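Local coordinates for protein CRISPR-associated endonuclease Cas9 (Campylobacter jejuni subsp. jejuni serotype O:2, PDB 5X2H) that cleaves invading double-stranded DNA under the direction of a guide RNA, using a RuvC-like and an HNH nuclease domain, at residues K463-R466 / K467-A471; L499-T502 / K503-D507. All blocks are in the same frame, centred on the assembly; numbering follows the deposited sequence.

Contact 1: residues K463-R466 / K467-A471; sequences KEYR and KVLNA. With nucleotides of chain B.
Arg466 and Asn470, one helical turn apart, meet with their flat groups nearly perpendicular: the amide plane of Asn470 stands 86° from the guanidinium plane, and its ND2 lies over one face of that group, 3.4 Å from Arg466 CG. Both residues are also tied to the backbone of Leu441: its O accepts from Arg466 NE and its N donates to Asn470 OD1.

Arg466 is extended from CG to NE, with CG anti to the backbone N (chi1 166°), which carries its guanidinium out to the guide RNA. There the phosphate of U74 of chain B sits at the guanidinium edge, in its plane, and takes two nearly straight bonds, NH2 to OP1 at 2.8 Å and NH1 to OP2 at 3.0 Å. NH1 also makes a weak, bent bond to OP1 of G73 of chain B. The fork, with NE held by Leu441 O, restricts the rotation of the guanidinium.

Lys463, bent at chi2 and chi4, follows the RNA backbone, its CG 3.1 Å from OP2 of G73 of chain B and its NZ weakly bonded to both phosphate oxygens of G72 of chain B. Lys467 NZ reaches another RNA phosphate.

Tyr465 and Leu469 run side by side on a different flank, Leu469 CD2 3.7 Å from Tyr465 OH, a hydroxyl hydrogen-bonded to Thr502 OG1. Phe13 meets the Tyr465 ring edge-to-face. This is a RuvC helix packing one flank on strands 10-15 and 19-26 of the RNase H-like sheet and binding successive sgRNA phosphates through Lys463 and Arg466.

Contact 2: residues L499-T502 / K503-D507; sequences LNYT and KDYLD
Lys503 doubles back along the helix to lie beside Asn500, the two side chains pointing the same way, and its NZ donates to Asn500 OD1 at 3.0 Å. The ammonium comes in tilted 23° from the plane of the amide carbonyl. Two torsions make this possible: CG lies between the backbone N and the carbonyl carbon (chi1 67°), and the chain bends again at its last torsion, chi4. On the way CE passes Leu499 CD2 at 3.7 Å, an apolar contact next to the ammonium group. A long salt bridge of 3.9 Å from Lys503 NZ to Asp504 OD1 adds a second, weaker hold, while Asp504 OD2 is bound by the hydroxyls of Tyr448 and Tyr449. The other end of the Asn500 amide, ND2, makes a weak bond to an RNA phosphate.

On another flank, Thr502 O accepts Leu506 N at 3.0 Å, and Thr502 CG2 lies 4.2 Å from Leu506 CD2. Both side chains lean on Ile482 of strand 481-485. Thr502 OG1 turns back to Val498 O and also meets the hydroxyl of Tyr465.

On a further side of the helix, Tyr505 brings CD2 to 3.6 Å from Tyr501 O, near the plane of its own ring. This is a C-terminal helix turn running into a loop, where helix 493-505 covers the RNase H-like RuvC sheet beside strands 481-485 and 530-532.

Both contacts are turns of helices that pack against the mixed RuvC sheet, contact 1 in the interior of helix 456-476 and contact 2 at the end of helix 493-505. Both are largely buried, yet their chemistry differs. In contact 1 the basic side chains of Lys463, Arg466 and Lys467 reach RNA phosphates, while Glu464, Tyr465 and Asn470 have protein partners; its bonds across the segments are routine helical ones. Contact 2 adds a side-chain bond and has a more local polar network, with a weak bond from Asn500 to RNA. The helices meet directly: Tyr465 OH and Thr502 OG1 are 2.8 Å apart, a probable hydrogen bond, and Arg466 CD packs 3.7 Å from Tyr501 OH.

Contact 1: residues K463-R466 / K467-A471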
ATOM      1  N   LYS A 463       2.927  -1.363 -16.665  1.00 43.74           N
ATOM      2  CA  LYS A 463       2.409  -0.199 -17.376  1.00 48.15           C
ATOM      3  C   LYS A 463       3.458   0.378 -18.319  1.00 51.75           C
ATOM      4  O   LYS A 463       3.180   0.623 -19.499  1.00 52.34           O
ATOM      5  CB  LYS A 463       1.940   0.851 -16.367  1.00 50.25           C
ATOM      6  CG  LYS A 463       1.753   2.244 -16.934  1.00 54.63           C
ATOM      7  CD  LYS A 463       2.808   3.192 -16.391  1.00 58.73           C
ATOM      8  CE  LYS A 463       2.352   4.638 -16.470  1.00 59.22           C
ATOM      9  NZ  LYS A 463       2.395   5.277 -15.128  1.00 60.85           N
ATOM     10  N   GLU A 464       4.677   0.584 -17.816  1.00 49.63           N
ATOM     11  CA  GLU A 464       5.741   1.125 -18.656  1.00 50.04           C
ATOM     12  C   GLU A 464       6.147   0.147 -19.749  1.00 48.96           C
ATOM     13  O   GLU A 464       6.574   0.572 -20.829  1.00 48.34           O
ATOM     14  CB  GLU A 464       6.950   1.500 -17.798  1.00 52.29           C
ATOM     15  CG  GLU A 464       6.723   2.708 -16.902  1.00 54.69           C
ATOM     16  CD  GLU A 464       6.544   3.998 -17.686  1.00 60.43           C
ATOM     17  OE1 GLU A 464       5.780   4.874 -17.226  1.00 62.01           O
ATOM     18  OE2 GLU A 464       7.163   4.138 -18.763  1.00 61.79           O
ATOM     19  N   TYR A 465       6.028  -1.158 -19.495  1.00 48.90           N
ATOM     20  CA  TYR A 465       6.262  -2.125 -20.561  1.00 51.55           C
ATOM     21  C   TYR A 465       5.235  -1.969 -21.673  1.00 53.77           C
ATOM     22  O   TYR A 465       5.589  -1.978 -22.857  1.00 56.19           O
ATOM     23  CB  TYR A 465       6.238  -3.549 -20.002  1.00 49.78           C
ATOM     24  CG  TYR A 465       6.039  -4.615 -21.057  1.00 53.65           C
ATOM     25  CD1 TYR A 465       7.069  -4.968 -21.924  1.00 55.04           C
ATOM     26  CD2 TYR A 465       4.822  -5.273 -21.187  1.00 54.85           C
ATOM     27  CE1 TYR A 465       6.890  -5.942 -22.893  1.00 56.56           C
ATOM     28  CE2 TYR A 465       4.632  -6.249 -22.151  1.00 54.98           C
ATOM     29  CZ  TYR A 465       5.668  -6.582 -22.999  1.00 56.55           C
ATOM     30  OH  TYR A 465       5.481  -7.554 -23.958  1.00 56.31           O
ATOM     31  N   ARG A 466       3.960  -1.811 -21.309  1.00 55.31           N
ATOM     32  CA  ARG A 466       2.918  -1.652 -22.317  1.00 57.05           C
ATOM     33  C   ARG A 466       3.107  -0.366 -23.112  1.00 54.61           C
ATOM     34  O   ARG A 466       2.970  -0.363 -24.340  1.00 57.71           O
ATOM     35  CB  ARG A 466       1.539  -1.674 -21.656  1.00 55.73           C
ATOM     36  CG  ARG A 466       0.428  -1.174 -22.561  1.00 56.99           C
ATOM     37  CD  ARG A 466      -0.936  -1.304 -21.912  1.00 58.52           C
ATOM     38  NE  ARG A 466      -1.993  -0.831 -22.803  1.00 61.00           N
ATOM     39  CZ  ARG A 466      -2.466   0.411 -22.805  1.00 59.92           C
ATOM     40  NH1 ARG A 466      -1.981   1.306 -21.955  1.00 58.23           N
ATOM     41  NH2 ARG A 466      -3.426   0.757 -23.651  1.00 57.53           N
ATOM     42  N   LYS A 467       3.426   0.733 -22.425  1.00 51.79           N
ATOM     43  CA  LYS A 467       3.589   2.013 -23.107  1.00 49.22           C
ATOM     44  C   LYS A 467       4.727   1.959 -24.117  1.00 50.58           C
ATOM     45  O   LYS A 467       4.581   2.428 -25.252  1.00 53.11           O
ATOM     46  CB  LYS A 467       3.825   3.123 -22.084  1.00 44.86           C
ATOM     47  CG  LYS A 467       4.113   4.484 -22.700  1.00 46.63           C
ATOM     48  CD  LYS A 467       4.305   5.553 -21.633  1.00 43.84           C
ATOM     49  CE  LYS A 467       3.049   5.731 -20.797  1.00 44.67           C
ATOM     50  NZ  LYS A 467       3.146   6.912 -19.903  1.00 46.25           N
ATOM     51  N   VAL A 468       5.863   1.378 -23.728  1.00 50.32           N
ATOM     52  CA  VAL A 468       7.003   1.291 -24.637  1.00 50.68           C
ATOM     53  C   VAL A 468       6.695   0.349 -25.794  1.00 54.36           C
ATOM     54  O   VAL A 468       7.013   0.645 -26.952  1.00 59.08           O
ATOM     55  CB  VAL A 468       8.264   0.856 -23.869  1.00 48.45           C
ATOM     56  CG1 VAL A 468       9.410   0.586 -24.834  1.00 51.05           C
ATOM     57  CG2 VAL A 468       8.664   1.924 -22.867  1.00 45.84           C
ATOM     58  N   LEU A 469       6.071  -0.795 -25.505  1.00 53.25           N
ATOM     59  CA  LEU A 469       5.744  -1.753 -26.559  1.00 55.39           C
ATOM     60  C   LEU A 469       4.765  -1.155 -27.562  1.00 57.83           C
ATOM     61  O   LEU A 469       4.968  -1.250 -28.778  1.00 62.67           O
ATOM     62  CB  LEU A 469       5.173  -3.035 -25.951  1.00 56.20           C
ATOM     63  CG  LEU A 469       4.516  -4.019 -26.929  1.00 59.43           C
ATOM     64  CD1 LEU A 469       5.524  -4.560 -27.938  1.00 61.55           C
ATOM     65  CD2 LEU A 469       3.839  -5.156 -26.184  1.00 57.90           C
ATOM     66  N   ASN A 470       3.693  -0.528 -27.070  1.00 55.95           N
ATOM     67  CA  ASN A 470       2.700   0.042 -27.975  1.00 56.54           C
ATOM     68  C   ASN A 470       3.269   1.200 -28.785  1.00 57.74           C
ATOM     69  O   ASN A 470       2.868   1.402 -29.938  1.00 60.50           O
ATOM     70  CB  ASN A 470       1.464   0.485 -27.190  1.00 53.31           C
ATOM     71  CG  ASN A 470       0.612  -0.691 -26.741  1.00 55.02           C
ATOM     72  OD1 ASN A 470       0.762  -1.802 -27.246  1.00 53.97           O
ATOM     73  ND2 ASN A 470      -0.287  -0.450 -25.793  1.00 54.15           N
ATOM     74  N   ALA A 471       4.203   1.963 -28.210  1.00 54.02           N
ATOM     75  CA  ALA A 471       4.867   3.012 -28.979  1.00 56.71           C
ATOM     76  C   ALA A 471       5.696   2.421 -30.111  1.00 59.38           C
ATOM     77  O   ALA A 471       5.724   2.968 -31.220  1.00 63.29           O
ATOM     78  CB  ALA A 471       5.742   3.866 -28.063  1.00 54.57           C
TER
ATOM     79  P     U B  74      -4.393   4.049 -22.777  1.00 52.34           P
ATOM     80  OP1   U B  74      -4.623   3.273 -24.021  1.00 58.07           O
ATOM     81  OP2   U B  74      -3.035   4.070 -22.180  1.00 49.49           O
ATOM     82  O5'   U B  74      -4.842   5.558 -23.028  1.00 53.30           O
ATOM     83  C5'   U B  74      -6.129   5.865 -23.544  1.00 55.69           C
ATOM     84  C4'   U B  74      -6.470   7.324 -23.361  1.00 57.91           C
ATOM     85  O4'   U B  74      -6.412   7.671 -21.955  1.00 59.19           O
ATOM     86  C3'   U B  74      -5.534   8.321 -24.030  1.00 57.11           C
ATOM     87  O3'   U B  74      -5.837   8.507 -25.403  1.00 59.71           O
ATOM     88  C2'   U B  74      -5.729   9.585 -23.198  1.00 57.65           C
ATOM     89  O2'   U B  74      -6.880  10.299 -23.627  1.00 62.85           O
ATOM     90  C1'   U B  74      -6.004   9.014 -21.804  1.00 56.74           C
ATOM     91  N1    U B  74      -4.820   9.069 -20.915  1.00 53.31           N
ATOM     92  C2    U B  74      -4.578  10.259 -20.255  1.00 53.51           C
ATOM     93  O2    U B  74      -5.287  11.242 -20.386  1.00 54.52           O
ATOM     94  N3    U B  74      -3.475  10.262 -19.437  1.00 52.45           N
ATOM     95  C4    U B  74      -2.608   9.213 -19.215  1.00 51.01           C
ATOM     96  O4    U B  74      -1.654   9.366 -18.449  1.00 48.19           O
ATOM     97  C5    U B  74      -2.928   8.014 -19.932  1.00 49.53           C
ATOM     98  C6    U B  74      -3.995   7.985 -20.735  1.00 51.58           C
ATOM     99  P     G B  72       0.578   3.179 -12.522  1.00 46.67           P
ATOM    100  OP1   G B  72       1.731   2.557 -13.217  1.00 51.59           O
ATOM    101  OP2   G B  72       0.556   4.643 -12.298  1.00 43.82           O
ATOM    102  O5'   G B  72      -0.762   2.816 -13.312  1.00 45.80           O
ATOM    103  C5'   G B  72      -1.126   1.468 -13.564  1.00 45.95           C
ATOM    104  C4'   G B  72      -2.546   1.357 -14.067  1.00 48.25           C
ATOM    105  O4'   G B  72      -3.465   1.929 -13.097  1.00 49.72           O
ATOM    106  C3'   G B  72      -2.869   2.106 -15.350  1.00 46.56           C
ATOM    107  O3'   G B  72      -2.436   1.436 -16.518  1.00 48.99           O
ATOM    108  C2'   G B  72      -4.378   2.264 -15.261  1.00 47.37           C
ATOM    109  O2'   G B  72      -5.029   1.041 -15.571  1.00 48.34           O
ATOM    110  C1'   G B  72      -4.554   2.536 -13.767  1.00 48.01           C
ATOM    111  N9    G B  72      -4.533   3.984 -13.486  1.00 46.72           N
ATOM    112  C8    G B  72      -3.579   4.690 -12.792  1.00 43.74           C
ATOM    113  N7    G B  72      -3.839   5.967 -12.727  1.00 42.64           N
ATOM    114  C5    G B  72      -5.029   6.118 -13.424  1.00 44.93           C
ATOM    115  C6    G B  72      -5.804   7.277 -13.694  1.00 44.25           C
ATOM    116  O6    G B  72      -5.590   8.447 -13.358  1.00 39.41           O
ATOM    117  N1    G B  72      -6.941   6.973 -14.439  1.00 45.90           N
ATOM    118  C2    G B  72      -7.294   5.718 -14.868  1.00 48.52           C
ATOM    119  N2    G B  72      -8.430   5.630 -15.577  1.00 49.23           N
ATOM    120  N3    G B  72      -6.581   4.629 -14.624  1.00 47.76           N
ATOM    121  C4    G B  72      -5.472   4.900 -13.901  1.00 46.88           C
ATOM    122  P     G B  73      -1.985   2.282 -17.808  1.00 49.83           P
ATOM    123  OP1   G B  73      -1.475   1.324 -18.819  1.00 50.61           O
ATOM    124  OP2   G B  73      -1.132   3.408 -17.349  1.00 46.66           O
ATOM    125  O5'   G B  73      -3.338   2.924 -18.350  1.00 51.30           O
ATOM    126  C5'   G B  73      -4.350   2.121 -18.934  1.00 49.86           C
ATOM    127  C4'   G B  73      -5.568   2.940 -19.282  1.00 49.26           C
ATOM    128  O4'   G B  73      -6.011   3.672 -18.111  1.00 47.87           O
ATOM    129  C3'   G B  73      -5.375   4.017 -20.339  1.00 50.32           C
ATOM    130  O3'   G B  73      -5.421   3.510 -21.663  1.00 51.44           O
ATOM    131  C2'   G B  73      -6.503   4.993 -20.026  1.00 51.28           C
ATOM    132  O2'   G B  73      -7.735   4.517 -20.544  1.00 55.24           O
ATOM    133  C1'   G B  73      -6.561   4.913 -18.500  1.00 50.91           C
ATOM    134  N9    G B  73      -5.791   5.997 -17.858  1.00 52.79           N
ATOM    135  C8    G B  73      -4.573   5.896 -17.232  1.00 51.99           C
ATOM    136  N7    G B  73      -4.150   7.036 -16.763  1.00 52.73           N
ATOM    137  C5    G B  73      -5.145   7.944 -17.102  1.00 52.90           C
ATOM    138  C6    G B  73      -5.245   9.340 -16.860  1.00 54.45           C
ATOM    139  O6    G B  73      -4.443  10.077 -16.276  1.00 54.80           O
ATOM    140  N1    G B  73      -6.426   9.869 -17.373  1.00 53.53           N
ATOM    141  C2    G B  73      -7.389   9.149 -18.037  1.00 50.68           C
ATOM    142  N2    G B  73      -8.461   9.832 -18.463  1.00 46.47           N
ATOM    143  N3    G B  73      -7.304   7.851 -18.269  1.00 50.48           N
ATOM    144  C4    G B  73      -6.166   7.316 -17.778  1.00 50.95           C
TER

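Contact 2: residues L499-T502 / K503-D507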
ATOM      1  N   LEU A 499       4.949 -12.315 -19.959  1.00 60.99           N
ATOM      2  CA  LEU A 499       4.934 -13.180 -21.134  1.00 63.87           C
ATOM      3  C   LEU A 499       3.533 -13.720 -21.403  1.00 67.84           C
ATOM      4  O   LEU A 499       3.042 -13.654 -22.537  1.00 70.47           O
ATOM      5  CB  LEU A 499       5.935 -14.320 -20.949  1.00 67.49           C
ATOM      6  CG  LEU A 499       6.043 -15.372 -22.056  1.00 74.58           C
ATOM      7  CD1 LEU A 499       7.503 -15.704 -22.330  1.00 77.12           C
ATOM      8  CD2 LEU A 499       5.272 -16.633 -21.686  1.00 75.48           C
ATOM      9  N   ASN A 500       2.875 -14.266 -20.375  1.00 67.91           N
ATOM     10  CA  ASN A 500       1.521 -14.785 -20.553  1.00 69.88           C
ATOM     11  C   ASN A 500       0.548 -13.671 -20.914  1.00 66.59           C
ATOM     12  O   ASN A 500      -0.373 -13.871 -21.712  1.00 67.00           O
ATOM     13  CB  ASN A 500       1.057 -15.503 -19.286  1.00 61.02           C
ATOM     14  CG  ASN A 500       1.822 -16.781 -19.024  1.00 71.65           C
ATOM     15  OD1 ASN A 500       2.111 -17.547 -19.944  1.00 72.70           O
ATOM     16  ND2 ASN A 500       2.154 -17.022 -17.762  1.00 61.87           N
ATOM     17  N   TYR A 501       0.739 -12.488 -20.327  1.00 62.67           N
ATOM     18  CA  TYR A 501      -0.103 -11.340 -20.639  1.00 62.19           C
ATOM     19  C   TYR A 501       0.099 -10.872 -22.076  1.00 68.23           C
ATOM     20  O   TYR A 501      -0.843 -10.381 -22.707  1.00 72.01           O
ATOM     21  CB  TYR A 501       0.187 -10.236 -19.616  1.00 56.07           C
ATOM     22  CG  TYR A 501      -0.154  -8.804 -19.975  1.00 54.67           C
ATOM     23  CD1 TYR A 501      -1.400  -8.451 -20.482  1.00 55.24           C
ATOM     24  CD2 TYR A 501       0.760  -7.786 -19.729  1.00 51.73           C
ATOM     25  CE1 TYR A 501      -1.702  -7.129 -20.780  1.00 53.56           C
ATOM     26  CE2 TYR A 501       0.468  -6.471 -20.017  1.00 50.88           C
ATOM     27  CZ  TYR A 501      -0.761  -6.144 -20.539  1.00 54.58           C
ATOM     28  OH  TYR A 501      -1.034  -4.825 -20.823  1.00 56.12           O
ATOM     29  N   THR A 502       1.299 -11.060 -22.627  1.00 66.72           N
ATOM     30  CA  THR A 502       1.557 -10.606 -23.989  1.00 65.85           C
ATOM     31  C   THR A 502       1.026 -11.593 -25.024  1.00 69.76           C
ATOM     32  O   THR A 502       0.426 -11.181 -26.023  1.00 71.21           O
ATOM     33  CB  THR A 502       3.054 -10.371 -24.191  1.00 64.44           C
ATOM     34  OG1 THR A 502       3.526  -9.428 -23.219  1.00 59.68           O
ATOM     35  CG2 THR A 502       3.327  -9.825 -25.585  1.00 65.44           C
ATOM     36  N   LYS A 503       1.223 -12.896 -24.808  1.00 71.18           N
ATOM     37  CA  LYS A 503       0.784 -13.869 -25.801  1.00 73.30           C
ATOM     38  C   LYS A 503      -0.713 -14.143 -25.740  1.00 71.24           C
ATOM     39  O   LYS A 503      -1.264 -14.689 -26.701  1.00 72.34           O
ATOM     40  CB  LYS A 503       1.558 -15.182 -25.652  1.00 77.88           C
ATOM     41  CG  LYS A 503       1.288 -15.971 -24.380  1.00 79.43           C
ATOM     42  CD  LYS A 503       1.983 -17.326 -24.458  1.00 83.13           C
ATOM     43  CE  LYS A 503       2.112 -17.991 -23.094  1.00 86.23           C
ATOM     44  NZ  LYS A 503       0.805 -18.423 -22.524  1.00 88.28           N
ATOM     45  N   ASP A 504      -1.383 -13.774 -24.649  1.00 65.67           N
ATOM     46  CA  ASP A 504      -2.826 -13.962 -24.569  1.00 71.49           C
ATOM     47  C   ASP A 504      -3.609 -12.845 -25.246  1.00 70.46           C
ATOM     48  O   ASP A 504      -4.776 -13.053 -25.591  1.00 74.36           O
ATOM     49  CB  ASP A 504      -3.276 -14.067 -23.110  1.00 64.66           C
ATOM     50  CG  ASP A 504      -3.044 -15.443 -22.519  1.00 70.30           C
ATOM     51  OD1 ASP A 504      -2.445 -16.298 -23.203  1.00 72.43           O
ATOM     52  OD2 ASP A 504      -3.472 -15.668 -21.368  1.00 69.84           O
ATOM     53  N   TYR A 505      -3.002 -11.673 -25.448  1.00 67.25           N
ATOM     54  CA  TYR A 505      -3.749 -10.496 -25.870  1.00 67.49           C
ATOM     55  C   TYR A 505      -3.173  -9.748 -27.064  1.00 69.36           C
ATOM     56  O   TYR A 505      -3.843  -8.838 -27.564  1.00 72.72           O
ATOM     57  CB  TYR A 505      -3.888  -9.508 -24.700  1.00 66.60           C
ATOM     58  CG  TYR A 505      -4.854  -9.974 -23.637  1.00 69.57           C
ATOM     59  CD1 TYR A 505      -6.198  -9.637 -23.703  1.00 72.25           C
ATOM     60  CD2 TYR A 505      -4.426 -10.761 -22.577  1.00 70.05           C
ATOM     61  CE1 TYR A 505      -7.089 -10.062 -22.742  1.00 74.03           C
ATOM     62  CE2 TYR A 505      -5.310 -11.193 -21.609  1.00 72.03           C
ATOM     63  CZ  TYR A 505      -6.641 -10.840 -21.697  1.00 74.49           C
ATOM     64  OH  TYR A 505      -7.531 -11.263 -20.739  1.00 76.50           O
ATOM     65  N   LEU A 506      -1.977 -10.083 -27.538  1.00 69.13           N
ATOM     66  CA  LEU A 506      -1.362  -9.370 -28.649  1.00 71.03           C
ATOM     67  C   LEU A 506      -1.374 -10.233 -29.904  1.00 75.24           C
ATOM     68  O   LEU A 506      -1.081 -11.431 -29.851  1.00 77.47           O
ATOM     69  CB  LEU A 506       0.076  -8.959 -28.321  1.00 64.04           C
ATOM     70  CG  LEU A 506       0.702  -7.943 -29.280  1.00 68.32           C
ATOM     71  CD1 LEU A 506       0.076  -6.569 -29.082  1.00 62.26           C
ATOM     72  CD2 LEU A 506       2.212  -7.880 -29.107  1.00 66.88           C
ATOM     73  N   ASP A 507      -1.714  -9.614 -31.032  1.00 75.70           N
ATOM     74  CA  ASP A 507      -1.706 -10.290 -32.322  1.00 78.40           C
ATOM     75  C   ASP A 507      -0.375 -10.036 -33.017  1.00 74.18           C
ATOM     76  O   ASP A 507       0.057  -8.886 -33.142  1.00 80.87           O
ATOM     77  CB  ASP A 507      -2.863  -9.802 -33.194  1.00 75.16           C
ATOM     78  CG  ASP A 507      -3.039 -10.637 -34.446  1.00 79.62           C
ATOM     79  OD1 ASP A 507      -2.514 -11.769 -34.486  1.00 81.00           O
ATOM     80  OD2 ASP A 507      -3.698 -10.158 -35.391  1.00 82.37           O
TER